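Local coordinates for protein glutamate racemase (Francisella tularensis subsp. tularensis, PDB 3OUT) that belongs to the Asp/Glu/hydantoin racemase family, is built from alpha/beta elements with parallel sheets, and carries D-glutamic acid in its pocket, at residues G115-P120 with E169-F174; G147-M152 with E164-E169; S151-G156 with C186-I191; Q180-G185 with V202-P207. One frame throughout, in Å; residues are numbered along the deposited sequence.

Interaction 1: residues G115-P120 with E169-F174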
# COMPACT_ATOMS: atom_id res chain seq x y z
N GLY B 115 17.92 -5.01 31.18
CA GLY B 115 18.23 -5.25 29.79
C GLY B 115 16.97 -5.30 28.95
O GLY B 115 15.92 -5.70 29.42
N VAL B 116 17.11 -4.92 27.69
CA VAL B 116 16.02 -4.99 26.69
C VAL B 116 16.54 -5.57 25.38
O VAL B 116 17.57 -5.13 24.86
CB VAL B 116 15.46 -3.59 26.40
CG1 VAL B 116 14.23 -3.67 25.46
CG2 VAL B 116 15.01 -2.94 27.70
N ILE B 117 15.79 -6.51 24.84
CA ILE B 117 16.02 -7.00 23.47
C ILE B 117 14.75 -6.77 22.69
O ILE B 117 13.64 -6.94 23.22
CB ILE B 117 16.45 -8.49 23.37
CG1 ILE B 117 15.53 -9.43 24.18
CG2 ILE B 117 17.93 -8.62 23.83
CD1 ILE B 117 15.74 -10.94 23.96
N ALA B 118 14.91 -6.43 21.41
CA ALA B 118 13.76 -6.12 20.56
C ALA B 118 14.21 -6.03 19.12
O ALA B 118 15.39 -6.17 18.82
CB ALA B 118 13.08 -4.76 21.03
N THR B 119 13.27 -5.72 18.25
CA THR B 119 13.62 -5.52 16.84
C THR B 119 14.56 -4.33 16.66
O THR B 119 14.63 -3.42 17.50
CB THR B 119 12.40 -5.25 15.96
OG1 THR B 119 11.79 -4.01 16.37
CG2 THR B 119 11.35 -6.38 15.98
N PRO B 120 15.28 -4.32 15.54
CA PRO B 120 16.11 -3.13 15.25
C PRO B 120 15.33 -1.82 15.32
O PRO B 120 15.83 -0.85 15.92
CB PRO B 120 16.66 -3.46 13.84
CG PRO B 120 16.73 -4.91 13.82
CD PRO B 120 15.47 -5.36 14.51
N GLU B 169 24.98 -14.98 20.06
CA GLU B 169 25.48 -13.83 19.33
C GLU B 169 24.90 -12.51 19.85
O GLU B 169 25.63 -11.53 20.01
CB GLU B 169 25.18 -14.00 17.83
CG GLU B 169 25.57 -12.85 16.96
CD GLU B 169 27.06 -12.73 16.69
OE1 GLU B 169 27.83 -13.68 16.98
OE2 GLU B 169 27.43 -11.65 16.17
N TYR B 170 23.59 -12.49 20.12
CA TYR B 170 22.91 -11.29 20.53
C TYR B 170 22.97 -11.03 22.04
O TYR B 170 22.90 -9.88 22.48
CB TYR B 170 21.43 -11.36 20.13
CG TYR B 170 21.18 -11.27 18.63
CD1 TYR B 170 21.85 -10.35 17.85
CD2 TYR B 170 20.25 -12.12 18.00
CE1 TYR B 170 21.63 -10.26 16.47
CE2 TYR B 170 20.02 -12.01 16.62
CZ TYR B 170 20.70 -11.09 15.87
OH TYR B 170 20.46 -10.98 14.53
N LEU B 171 23.03 -12.08 22.83
CA LEU B 171 22.91 -11.94 24.30
C LEU B 171 24.24 -11.83 25.03
O LEU B 171 24.26 -11.46 26.21
CB LEU B 171 22.11 -13.10 24.88
CG LEU B 171 20.67 -13.24 24.42
CD1 LEU B 171 20.09 -14.53 24.89
CD2 LEU B 171 19.81 -12.05 24.89
N SER B 172 25.34 -12.12 24.33
CA SER B 172 26.67 -12.00 24.93
C SER B 172 26.95 -10.56 25.38
O SER B 172 27.67 -10.36 26.37
CB SER B 172 27.74 -12.50 23.95
OG SER B 172 27.72 -11.75 22.76
N TYR B 173 26.37 -9.58 24.68
CA TYR B 173 26.44 -8.17 25.08
C TYR B 173 26.10 -7.96 26.56
O TYR B 173 26.63 -7.04 27.15
CB TYR B 173 25.52 -7.33 24.20
CG TYR B 173 25.29 -5.90 24.64
CD1 TYR B 173 26.27 -4.95 24.48
CD2 TYR B 173 24.08 -5.50 25.20
CE1 TYR B 173 26.05 -3.62 24.87
CE2 TYR B 173 23.87 -4.19 25.59
CZ TYR B 173 24.84 -3.27 25.42
OH TYR B 173 24.63 -1.97 25.79
N PHE B 174 25.22 -8.79 27.13
CA PHE B 174 24.72 -8.58 28.50
C PHE B 174 25.56 -9.25 29.57
O PHE B 174 25.33 -9.02 30.75
CB PHE B 174 23.27 -9.07 28.64
CG PHE B 174 22.31 -8.32 27.78
CD1 PHE B 174 21.88 -7.08 28.14
CD2 PHE B 174 21.83 -8.88 26.61
CE1 PHE B 174 20.98 -6.37 27.34
CE2 PHE B 174 20.95 -8.20 25.80
CZ PHE B 174 20.52 -6.94 26.17

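Interaction 2: residues G147-M152 with E164-E169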
# COMPACT_ATOMS: atom_id res chain seq x y z
N GLY B 147 18.08 -8.81 15.44
CA GLY B 147 17.44 -8.74 14.12
C GLY B 147 16.92 -10.04 13.53
O GLY B 147 15.79 -10.08 13.01
N LEU B 148 17.71 -11.12 13.63
CA LEU B 148 17.33 -12.40 13.04
C LEU B 148 16.22 -13.14 13.76
O LEU B 148 15.58 -14.02 13.14
CB LEU B 148 18.52 -13.34 12.90
CG LEU B 148 18.42 -14.59 11.99
CD1 LEU B 148 17.88 -14.27 10.56
CD2 LEU B 148 19.79 -15.28 11.90
N PHE B 149 15.94 -12.79 15.02
CA PHE B 149 15.01 -13.63 15.77
C PHE B 149 13.60 -13.78 15.13
O PHE B 149 13.02 -14.87 15.13
CB PHE B 149 14.82 -13.11 17.20
CG PHE B 149 15.85 -13.56 18.23
CD1 PHE B 149 16.89 -14.44 17.95
CD2 PHE B 149 15.75 -13.06 19.52
CE1 PHE B 149 17.76 -14.85 18.94
CE2 PHE B 149 16.67 -13.42 20.51
CZ PHE B 149 17.64 -14.33 20.23
N VAL B 150 13.02 -12.69 14.64
CA VAL B 150 11.68 -12.75 14.10
C VAL B 150 11.57 -13.76 12.96
O VAL B 150 10.72 -14.66 13.01
CB VAL B 150 11.16 -11.37 13.66
CG1 VAL B 150 9.95 -11.47 12.75
CG2 VAL B 150 10.83 -10.49 14.91
N SER B 151 12.41 -13.64 11.94
CA SER B 151 12.33 -14.58 10.81
C SER B 151 12.64 -16.03 11.24
O SER B 151 11.99 -16.96 10.81
CB SER B 151 13.25 -14.14 9.69
OG SER B 151 13.07 -15.05 8.60
N MSE B 152 13.64 -16.18 12.09
CA MSE B 152 14.08 -17.47 12.63
C MSE B 152 12.88 -18.20 13.23
O MSE B 152 12.63 -19.36 12.93
CB MSE B 152 15.19 -17.24 13.70
CG MSE B 152 15.71 -18.47 14.26
SE MSE B 152 17.02 -18.10 15.66
CE MSE B 152 15.69 -17.66 17.03
N GLU B 164 20.14 -21.51 19.80
CA GLU B 164 21.13 -21.22 20.84
C GLU B 164 22.33 -20.40 20.34
O GLU B 164 22.76 -19.47 21.00
CB GLU B 164 21.51 -22.51 21.56
CG GLU B 164 20.33 -23.09 22.32
CD GLU B 164 20.64 -24.41 23.00
OE1 GLU B 164 21.83 -24.70 23.19
OE2 GLU B 164 19.68 -25.11 23.37
N LEU B 165 22.86 -20.70 19.16
CA LEU B 165 23.97 -19.94 18.65
C LEU B 165 23.60 -18.51 18.24
O LEU B 165 24.38 -17.62 18.47
CB LEU B 165 24.62 -20.65 17.47
CG LEU B 165 25.49 -21.87 17.78
CD1 LEU B 165 25.87 -22.53 16.49
CD2 LEU B 165 26.73 -21.49 18.58
N VAL B 166 22.44 -18.32 17.60
CA VAL B 166 21.99 -16.98 17.28
C VAL B 166 21.76 -16.18 18.58
O VAL B 166 22.16 -15.04 18.67
CB VAL B 166 20.70 -17.00 16.42
CG1 VAL B 166 20.19 -15.56 16.16
CG2 VAL B 166 20.97 -17.75 15.07
N ALA B 167 21.13 -16.80 19.59
CA ALA B 167 20.91 -16.14 20.87
C ALA B 167 22.25 -15.77 21.53
O ALA B 167 22.40 -14.67 22.08
CB ALA B 167 20.04 -16.99 21.81
N LYS B 168 23.24 -16.66 21.48
CA LYS B 168 24.57 -16.32 22.05
C LYS B 168 25.14 -15.09 21.38
O LYS B 168 25.69 -14.19 22.05
CB LYS B 168 25.55 -17.51 21.99
CG LYS B 168 25.14 -18.67 22.87
CD LYS B 168 26.16 -19.82 22.81
CE LYS B 168 25.59 -21.14 23.35
NZ LYS B 168 26.33 -22.34 22.83
N GLU B 169 24.98 -14.98 20.06
CA GLU B 169 25.48 -13.83 19.33
C GLU B 169 24.90 -12.51 19.85
O GLU B 169 25.63 -11.53 20.01
CB GLU B 169 25.18 -14.00 17.83
CG GLU B 169 25.57 -12.85 16.96
CD GLU B 169 27.06 -12.73 16.69
OE1 GLU B 169 27.83 -13.68 16.98
OE2 GLU B 169 27.43 -11.65 16.17

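Interaction 3: residues S151-G156 with C186-I191. With DGL (D-glutamic acid), chain E.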
# COMPACT_ATOMS: atom_id res chain seq x y z
N SER B 151 12.41 -13.64 11.94
CA SER B 151 12.33 -14.58 10.81
C SER B 151 12.64 -16.03 11.24
O SER B 151 11.99 -16.96 10.81
CB SER B 151 13.25 -14.14 9.69
OG SER B 151 13.07 -15.05 8.60
N MSE B 152 13.64 -16.18 12.09
CA MSE B 152 14.08 -17.47 12.63
C MSE B 152 12.88 -18.20 13.23
O MSE B 152 12.63 -19.36 12.93
CB MSE B 152 15.19 -17.24 13.70
CG MSE B 152 15.71 -18.47 14.26
SE MSE B 152 17.02 -18.10 15.66
CE MSE B 152 15.69 -17.66 17.03
N ILE B 153 12.12 -17.48 14.05
CA ILE B 153 11.00 -18.06 14.76
C ILE B 153 9.85 -18.35 13.79
O ILE B 153 9.19 -19.41 13.86
CB ILE B 153 10.59 -17.13 15.95
CG1 ILE B 153 11.67 -17.21 17.04
CG2 ILE B 153 9.21 -17.47 16.52
CD1 ILE B 153 11.57 -16.06 18.03
N GLU B 154 9.61 -17.43 12.85
CA GLU B 154 8.54 -17.64 11.86
C GLU B 154 8.85 -18.79 10.92
O GLU B 154 7.93 -19.41 10.39
CB GLU B 154 8.23 -16.36 11.09
CG GLU B 154 7.57 -15.29 12.00
CD GLU B 154 7.12 -14.05 11.30
OE1 GLU B 154 7.33 -13.93 10.07
OE2 GLU B 154 6.56 -13.15 11.97
N GLU B 155 10.14 -19.10 10.74
CA GLU B 155 10.55 -20.24 9.92
C GLU B 155 10.56 -21.55 10.70
O GLU B 155 10.92 -22.59 10.15
CB GLU B 155 11.93 -19.99 9.34
CG GLU B 155 11.97 -18.88 8.32
CD GLU B 155 11.11 -19.17 7.12
OE1 GLU B 155 10.96 -20.36 6.73
OE2 GLU B 155 10.51 -18.20 6.57
N GLY B 156 10.21 -21.48 11.97
CA GLY B 156 10.07 -22.70 12.79
C GLY B 156 11.27 -23.09 13.59
O GLY B 156 11.27 -24.18 14.19
N CYS B 186 9.80 -7.99 22.13
CA CYS B 186 9.22 -8.35 20.84
C CYS B 186 8.27 -9.50 21.08
O CYS B 186 8.58 -10.43 21.83
CB CYS B 186 10.31 -8.74 19.89
SG CYS B 186 9.81 -9.40 18.24
N THR B 187 7.11 -9.46 20.44
CA THR B 187 6.10 -10.50 20.64
C THR B 187 6.61 -11.93 20.41
O THR B 187 6.06 -12.90 20.99
CB THR B 187 4.91 -10.32 19.65
OG1 THR B 187 5.41 -10.20 18.31
CG2 THR B 187 4.15 -9.10 19.95
N HIS B 188 7.58 -12.07 19.51
CA HIS B 188 8.04 -13.39 19.09
C HIS B 188 8.95 -14.06 20.12
O HIS B 188 9.07 -15.28 20.11
CB HIS B 188 8.80 -13.26 17.77
CG HIS B 188 7.93 -13.00 16.60
ND1 HIS B 188 6.96 -12.02 16.58
CD2 HIS B 188 7.88 -13.61 15.40
CE1 HIS B 188 6.37 -12.02 15.39
NE2 HIS B 188 6.92 -12.97 14.65
N TYR B 189 9.59 -13.27 20.97
CA TYR B 189 10.74 -13.79 21.74
C TYR B 189 10.34 -14.77 22.86
O TYR B 189 11.13 -15.65 23.16
CB TYR B 189 11.63 -12.69 22.28
CG TYR B 189 12.22 -11.75 21.23
CD1 TYR B 189 12.11 -11.99 19.84
CD2 TYR B 189 12.94 -10.63 21.63
CE1 TYR B 189 12.65 -11.09 18.93
CE2 TYR B 189 13.49 -9.77 20.74
CZ TYR B 189 13.38 -10.02 19.39
OH TYR B 189 13.91 -9.09 18.52
N PRO B 190 9.16 -14.58 23.50
CA PRO B 190 8.78 -15.59 24.53
C PRO B 190 8.73 -17.05 24.02
O PRO B 190 8.92 -17.96 24.82
CB PRO B 190 7.42 -15.09 25.01
CG PRO B 190 7.47 -13.58 24.80
CD PRO B 190 8.20 -13.47 23.48
N ILE B 191 8.50 -17.28 22.72
CA ILE B 191 8.56 -18.63 22.13
C ILE B 191 9.85 -19.35 22.39
O ILE B 191 9.85 -20.58 22.57
CB ILE B 191 8.38 -18.55 20.56
CG1 ILE B 191 6.94 -18.11 20.26
CG2 ILE B 191 8.75 -19.89 19.81
CD1 ILE B 191 5.88 -19.22 20.47
N DGL E . 5.73 -8.58 14.06
CA DGL E . 7.15 -8.13 14.24
C DGL E . 7.66 -7.45 13.00
O DGL E . 6.83 -7.03 12.16
CB DGL E . 7.34 -7.14 15.39
CG DGL E . 6.78 -7.58 16.74
CD DGL E . 7.20 -6.73 17.92
OE1 DGL E . 8.07 -5.85 17.77
OE2 DGL E . 6.66 -6.98 19.03
OXT DGL E . 8.88 -7.23 12.85

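Interaction 4: residues Q180-G185 with V202-P207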
# COMPACT_ATOMS: atom_id res chain seq x y z
N GLN B 180 19.33 -7.15 36.12
CA GLN B 180 18.41 -7.82 37.04
C GLN B 180 17.24 -8.51 36.35
O GLN B 180 16.60 -9.39 36.92
CB GLN B 180 17.91 -6.83 38.06
CG GLN B 180 19.01 -6.34 39.00
CD GLN B 180 18.57 -5.18 39.86
OE1 GLN B 180 18.20 -4.12 39.35
NE2 GLN B 180 18.61 -5.38 41.18
N ALA B 181 16.94 -8.07 35.13
CA ALA B 181 15.87 -8.68 34.34
C ALA B 181 16.12 -8.30 32.88
O ALA B 181 16.82 -7.31 32.57
CB ALA B 181 14.50 -8.15 34.75
N LEU B 182 15.59 -9.12 32.00
CA LEU B 182 15.69 -8.91 30.56
C LEU B 182 14.26 -8.81 30.01
O LEU B 182 13.48 -9.78 30.10
CB LEU B 182 16.40 -10.09 29.88
CG LEU B 182 16.59 -9.91 28.36
CD1 LEU B 182 17.55 -8.77 27.94
CD2 LEU B 182 17.04 -11.20 27.68
N ILE B 183 13.94 -7.66 29.41
CA ILE B 183 12.64 -7.48 28.75
C ILE B 183 12.67 -8.16 27.39
O ILE B 183 13.51 -7.83 26.52
CB ILE B 183 12.25 -6.00 28.60
CG1 ILE B 183 12.11 -5.35 29.98
CG2 ILE B 183 10.90 -5.86 27.86
CD1 ILE B 183 11.81 -3.88 29.94
N LEU B 184 11.73 -9.09 27.22
CA LEU B 184 11.48 -9.72 25.92
C LEU B 184 10.58 -8.75 25.10
O LEU B 184 9.30 -8.90 25.02
CB LEU B 184 10.81 -11.08 26.13
CG LEU B 184 11.60 -12.08 26.97
CD1 LEU B 184 10.87 -13.44 26.99
CD2 LEU B 184 13.06 -12.19 26.46
N GLY B 185 11.23 -7.73 24.55
CA GLY B 185 10.57 -6.58 23.92
C GLY B 185 10.17 -6.76 22.46
O GLY B 185 10.14 -5.80 21.71
N VAL B 202 18.77 -14.82 33.90
CA VAL B 202 18.12 -13.71 34.62
C VAL B 202 16.62 -13.76 34.42
O VAL B 202 16.15 -14.48 33.54
CB VAL B 202 18.68 -12.35 34.15
CG1 VAL B 202 20.16 -12.28 34.37
CG2 VAL B 202 18.36 -12.12 32.70
N LYS B 203 15.88 -13.02 35.24
CA LYS B 203 14.43 -12.96 35.14
C LYS B 203 14.04 -12.44 33.75
O LYS B 203 14.52 -11.40 33.35
CB LYS B 203 13.86 -12.05 36.23
CG LYS B 203 12.34 -11.80 36.19
CD LYS B 203 11.81 -11.14 37.50
CE LYS B 203 11.74 -9.56 37.48
NZ LYS B 203 11.68 -8.84 38.85
N LEU B 204 13.22 -13.21 33.03
CA LEU B 204 12.74 -12.77 31.71
C LEU B 204 11.34 -12.16 31.83
O LEU B 204 10.43 -12.77 32.39
CB LEU B 204 12.76 -13.93 30.71
CG LEU B 204 14.09 -14.70 30.62
CD1 LEU B 204 13.99 -15.88 29.60
CD2 LEU B 204 15.25 -13.82 30.26
N ILE B 205 11.16 -10.96 31.26
CA ILE B 205 9.92 -10.24 31.37
C ILE B 205 9.16 -10.31 30.04
O ILE B 205 9.65 -9.84 29.01
CB ILE B 205 10.17 -8.75 31.70
CG1 ILE B 205 11.00 -8.57 32.97
CG2 ILE B 205 8.85 -7.91 31.72
CD1 ILE B 205 10.36 -9.10 34.18
N ASP B 206 7.95 -10.87 30.09
CA ASP B 206 7.10 -10.95 28.90
C ASP B 206 5.90 -10.09 29.19
O ASP B 206 5.07 -10.48 30.01
CB ASP B 206 6.67 -12.41 28.68
CG ASP B 206 5.62 -12.56 27.58
OD1 ASP B 206 5.21 -11.53 26.99
OD2 ASP B 206 5.28 -13.74 27.24
N PRO B 207 5.77 -8.95 28.51
CA PRO B 207 4.74 -7.98 28.88
C PRO B 207 3.35 -8.24 28.32
O PRO B 207 2.45 -7.48 28.61
CB PRO B 207 5.29 -6.70 28.31
CG PRO B 207 5.97 -7.10 27.10
CD PRO B 207 6.66 -8.39 27.48
O HOH W 1 17.20 -11.98 37.57

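Interaction 1: residues G115-P120 with E169-F174
The ring of Phe-174 meets Gly-115, Val-116 and Ile-117 through CE1, CZ and CE2. The carbonyl O of Val-116 sits at the ring edge, near the ring plane, 3.7 Å from Phe-174 CZ. Gly-115 and Ile-117 approach at a slant. Gly-115 CA is 3.8 Å from Phe-174 CE1, and Gly-115 has no side chain to hold the ring off. Ile-117 CG2 lies 3.6 Å from Phe-174 CE2. One face of the ring is taken by its chain neighbour: Tyr-173 CD2 stands 3.8 Å above the centre of the Phe-174 ring. In turn, Phe-174 CZ lies at the edge of the Tyr-173 ring, in its plane.

The branch of Ile-117 explains its role. CG1 is between the backbone N and the carbonyl carbon (chi1 49°), and CG2 is anti to the carbonyl carbon. CG2 is the atom that touches both partners, for it also meets Leu-171 CD2 at 4.1 Å. Leu-171 lies on helix 161-171 and turns this CD2 to Ile-117. The backbone N of Phe-174 bonds back to Leu-171 O.

Leu-182 and Leu-184 of strand 181-184 and Ile-196 of helix 193-199 also pack on this cluster. Together they pack between the four-stranded parallel sheet and helices 161-171 and 193-199.

All touching residues are buried, and the two segments are joined by apolar packing. Val-116 O, a polar atom at the ring edge, lies near the C-H of CZ. That placement probably adds a weak electrostatic attraction.

Interaction 2: residues G147-M152 with E164-E169
Val-166 packs against Leu-148, Phe-149 and selenomethionine Met-152. This is the packing of two consecutive helices, 149-154 and 161-171, joined by a short connection. Each helix keeps its own backbone bonds, such as Met-152 N to Leu-148 O and Lys-168 N to Glu-164 O. Between residues 147-152 and 164-169 the contacts are apolar.

The aliphatic contact is the loosest. Leu-148 CD2 and Val-166 CG2 are 4.2 Å apart, and the two side chains cross at about a right angle. Leu-148 and Val-166 also pack on the second subunit, against its Leu-148 and Ile-162, so this part of the contact runs on into the interface with the second subunit.

The selenium contact comes next. The SE atom of Met-152 lies 3.9 Å from Val-166 CB and is also close to Val-166 CG2. The chain is extended to SE, with CG anti to the backbone N (chi1 -178°), and chi3 (78°) turns CE aside. Met-152 and Val-166 slide past each other in opposite directions.

The aromatic contact uses the far end of Phe-149. Val-166 CG1 is anti to its backbone N and meets Phe-149 CE1 at 3.8 Å, from an oblique direction. Ala-167 CA is at the ring edge, 3.8 Å from Phe-149 CZ. Ala-167 CB is 3.9 Å from the same CZ, and the backbone N of Ala-167 lies in the plane of the ring.

Interaction 3: residues S151-G156 with C186-I191
His-188 and Glu-154 meet ring edge to carboxylate. His-188 NE2 donates to Glu-154 OE2 at 2.7 Å, with an angle of 163° at the hydrogen. The ring and carboxylate planes are turned 36° apart. OE2 lies in the ring plane, but the N-H reaches it on its anti side, 20° out of the carboxylate plane. The Glu-154 chain is extended beyond CG, and CG itself also sits at the ring edge.

The other ring nitrogen is held too. His-188 ND1 bonds Thr-187 OG1 at 3.0 Å, nearly in the ring plane. The two bonds together fix the rotation of the imidazole. Its CE1 is 3.7 Å from the N of the bound D-glutamic acid. Glu-154 is thus a second-shell partner that positions the pocket residue His-188. Thr-187 N bonds OE2 of this ligand at 2.9 Å.

Ile-153 packs beside the histidine. Its CD1 touches His-188 O at 3.3 Å, and its CG2 meets Ile-191 CG2 at 4.1 Å.

The contact joins the end of helix 149-154, closed by a Schellman motif at Gly-156, to the loop between strand 181-184 and helix 193-199. Helix 245-253 covers it with Met-251 and Phe-252.

Interaction 4: residues Q180-G185 with V202-P207
Leu-204 packs beside Leu-182 on one face of a parallel strand pair and also touches Leu-184. Strand 181-184, helix 193-199 and strand 203-205 form a beta-alpha-beta unit. The strand axes are 27° apart, and strand 203-205 is at the edge of the four-stranded sheet within this chain.

The side chain of Leu-204 can be followed outward. CB lies 4.2 Å from Leu-184 CD1. A chi1 of -51° sets CG anti to the carbonyl carbon, and from there the CD2 branch reaches Leu-182, 3.9 Å from Leu-182 CB and 4.1 Å from Leu-182 CD2. The side chains of Leu-182 and Leu-204 lie side by side and point the same way. Both rest on Ile-196 of helix 193-199, which covers this face. Val-202 CG2 also touches Leu-182 CB.

The other face carries Ala-181, Ile-183, Lys-203 and Ile-205. There Ile-205 CG1 packs on Ala-181 CB, and Lys-203 CE passes close to the same methyl.

Three backbone bonds join the strands. Leu-182 N bonds Lys-203 O at 2.9 Å, and Ile-205 N bonds Leu-182 O at 2.8 Å. Leu-184 N bonds Ile-205 O at 2.8 Å. Beyond this, Leu-184 centres an inverse gamma turn, and its O meets Pro-207 CD. Asp-206 OD1 bonds Ser-208 OG at the start of the next helix.

At the other end a water bridges the two backbones. It donates to Gln-180 O at 2.7 Å and accepts from Lys-203 N at 2.9 Å.

Interactions 1 and 4 meet in one sheet: strands 113-118 and 181-184 are neighbours, and Gly-115 O is 2.8 Å from Ile-183 N, a probable hydrogen bond. Interactions 1 and 2 share Glu-169 on helix 161-171, with centres about 10 Å apart. Tyr-170 ties them, since its OH is 2.9 Å from Leu-148 N. Interactions 2 and 3 share Ser-151 and Met-152 on helix 149-154, and Phe-149 CB lies 3.4 Å from Tyr-189 CE1. Interaction 3 touches D-glutamic acid directly. Interaction 1 adds Thr-119 to the same pocket. In interaction 4, the side chain of Pro-207 is about 8 Å from the ligand.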